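Local coordinates for hydrazine synthase beta subunit (Candidatus Kuenenia stuttgartiensis, PDB 5C2V), which forms part of the hydrazine synthase complex, which condenses nitric oxide with ammonium to hydrazine, and may modulate hydroxylamine transport between the gamma and alpha active sites, at the interface of chains A and B. Residues are numbered along the deposited sequence; one frame, centred on the assembly and turned at random. Chains: chain A, Hydrazine synthase beta subunit; chain B, Hydrazine synthase gamma subunit.

The interface of chains A and B. Residues chain A 145, 161, 191, 193, 257; chain B 68-69, 74.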
loop_
_atom_site.group_PDB
_atom_site.type_symbol
_atom_site.label_atom_id
_atom_site.label_comp_id
_atom_site.label_asym_id
_atom_site.label_seq_id
_atom_site.Cartn_x
_atom_site.Cartn_y
_atom_site.Cartn_z
ATOM N N ARG A 145 9.442 -5.872 52.211
ATOM C CA ARG A 145 8.041 -6.283 52.286
ATOM C C ARG A 145 7.869 -7.780 52.527
ATOM O O ARG A 145 7.052 -8.205 53.343
ATOM C CB ARG A 145 7.305 -5.877 51.007
ATOM C CG ARG A 145 5.821 -6.211 51.003
ATOM C CD ARG A 145 5.114 -5.645 52.226
ATOM N NE ARG A 145 3.674 -5.874 52.174
ATOM C CZ ARG A 145 2.778 -4.939 51.868
ATOM N NH1 ARG A 145 3.174 -3.704 51.597
ATOM N NH2 ARG A 145 1.486 -5.238 51.842
ATOM N N ASP A 161 10.716 -2.460 49.600
ATOM C CA ASP A 161 9.774 -1.439 49.194
ATOM C C ASP A 161 10.113 -0.233 50.047
ATOM O O ASP A 161 9.850 -0.208 51.250
ATOM C CB ASP A 161 8.331 -1.908 49.399
ATOM C CG ASP A 161 7.315 -0.961 48.798
ATOM O OD1 ASP A 161 7.672 -0.219 47.859
ATOM O OD2 ASP A 161 6.153 -0.967 49.255
ATOM N N ASN A 191 5.578 0.337 45.371
ATOM C CA ASN A 191 4.636 -0.634 45.922
ATOM C C ASN A 191 4.947 -2.091 45.587
ATOM O O ASN A 191 4.103 -2.778 45.010
ATOM C CB ASN A 191 3.211 -0.316 45.456
ATOM C CG ASN A 191 2.787 1.098 45.788
ATOM O OD1 ASN A 191 3.173 1.648 46.819
ATOM N ND2 ASN A 191 1.983 1.696 44.916
ATOM N N ARG A 193 4.729 -5.594 46.230
ATOM C CA ARG A 193 3.944 -6.388 47.170
ATOM C C ARG A 193 4.316 -7.863 47.361
ATOM O O ARG A 193 3.865 -8.487 48.323
ATOM C CB ARG A 193 2.473 -6.305 46.760
ATOM C CG ARG A 193 1.886 -4.906 46.854
ATOM C CD ARG A 193 1.804 -4.456 48.304
ATOM N NE ARG A 193 2.720 -3.356 48.572
ATOM C CZ ARG A 193 2.346 -2.091 48.706
ATOM N NH1 ARG A 193 1.064 -1.758 48.610
ATOM N NH2 ARG A 193 3.259 -1.160 48.931
ATOM N N TYR A 257 -0.886 -7.566 43.943
ATOM C CA TYR A 257 -0.329 -7.851 45.266
ATOM C C TYR A 257 0.302 -9.227 45.423
ATOM O O TYR A 257 1.524 -9.364 45.423
ATOM C CB TYR A 257 -1.421 -7.714 46.329
ATOM C CG TYR A 257 -1.532 -6.346 46.953
ATOM C CD1 TYR A 257 -1.772 -5.228 46.172
ATOM C CD2 TYR A 257 -1.426 -6.178 48.327
ATOM C CE1 TYR A 257 -1.887 -3.976 46.736
ATOM C CE2 TYR A 257 -1.543 -4.928 48.904
ATOM C CZ TYR A 257 -1.771 -3.830 48.101
ATOM O OH TYR A 257 -1.887 -2.579 48.660
ATOM N N TYR B 68 -0.450 4.880 50.305
ATOM C CA TYR B 68 -0.228 3.467 50.569
ATOM C C TYR B 68 -1.464 2.794 51.231
ATOM O O TYR B 68 -2.532 3.395 51.225
ATOM C CB TYR B 68 1.060 3.380 51.411
ATOM C CG TYR B 68 1.435 2.022 51.859
ATOM C CD1 TYR B 68 1.994 1.085 50.962
ATOM C CD2 TYR B 68 1.232 1.649 53.169
ATOM C CE1 TYR B 68 2.323 -0.172 51.398
ATOM C CE2 TYR B 68 1.545 0.413 53.585
ATOM C CZ TYR B 68 2.089 -0.497 52.745
ATOM O OH TYR B 68 2.429 -1.762 53.171
ATOM N N GLU B 69 -1.361 1.595 51.811
ATOM C CA GLU B 69 -2.578 0.955 52.347
ATOM C C GLU B 69 -2.666 0.778 53.873
ATOM O O GLU B 69 -3.706 0.368 54.390
ATOM C CB GLU B 69 -2.814 -0.400 51.669
ATOM C CG GLU B 69 -2.011 -1.549 52.211
ATOM C CD GLU B 69 -0.805 -1.848 51.366
ATOM O OE1 GLU B 69 -0.117 -2.848 51.654
ATOM O OE2 GLU B 69 -0.552 -1.090 50.407
ATOM N N THR B 74 3.565 6.700 50.406
ATOM C CA THR B 74 4.611 6.013 49.650
ATOM C C THR B 74 5.862 6.867 49.457
ATOM O O THR B 74 6.895 6.374 49.002
ATOM C CB THR B 74 4.102 5.562 48.270
ATOM O OG1 THR B 74 3.537 6.682 47.577
ATOM C CG2 THR B 74 3.046 4.479 48.423
HETATM O O HOH W 1 0.427 1.082 48.277
#
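On the beta-propeller of the beta subunit, A:Arg145 (strand 144-149), A:Arg193 (strand 190-197) and A:Tyr257 (strand 256-261) receive B:Tyr68 and B:Glu69 of the gamma subunit, which directly follow the haem-binding CXXCH motif completed by the axial ligand B:His67. The carboxylate of B:Glu69 is divided between two arginines. Its OE1 forms a salt bridge and hydrogen bond with A:Arg145 NH2 at 2.9 Å; the angle of 159° at the hydrogen and the acceptor's position in the guanidinium plane show a well-directed bond, which meets OE1 nearly along its C-O axis. The other oxygen, OE2, accepts from the phenol OH of A:Tyr257 at 2.7 Å, a donor standing above the carboxylate plane. OE2 also pairs with A:Arg193 NH1, but the N-H points away, so this salt bridge is electrostatic rather than a directed hydrogen bond. An N-H of A:Arg193 NH1 is directed instead at a water 2.9 Å away, which also hydrogen-bonds to B:Glu69 OE2. B:Tyr68 extends with CG opposite its backbone N (chi1 177°), bringing its phenol OH to 2.6 Å from A:Arg145 NH1, a hydrogen bond whose donor nitrogen lies in the plane of the ring. The close approach of A:Arg193 NH2 to the edge of that ring is doubtful, but guanidinium and ring are 85° apart, so the two do not stack. Behind the contact, A:Asp161 OD2 takes a hydrogen bond and salt bridge from A:Arg193 NH2 at 2.9 Å, in the guanidinium plane, which should restrain its rotation. A:Arg145 NH1 lies over one face of this guanidinium and A:Asn191 CB over the other. A:Asp161 and B:Glu69 probably offset the positive charge of the paired arginines. Within the alpha-beta-gamma heterotrimer, this polar cluster probably anchors the gamma subunit's haem-motif segment to the propeller.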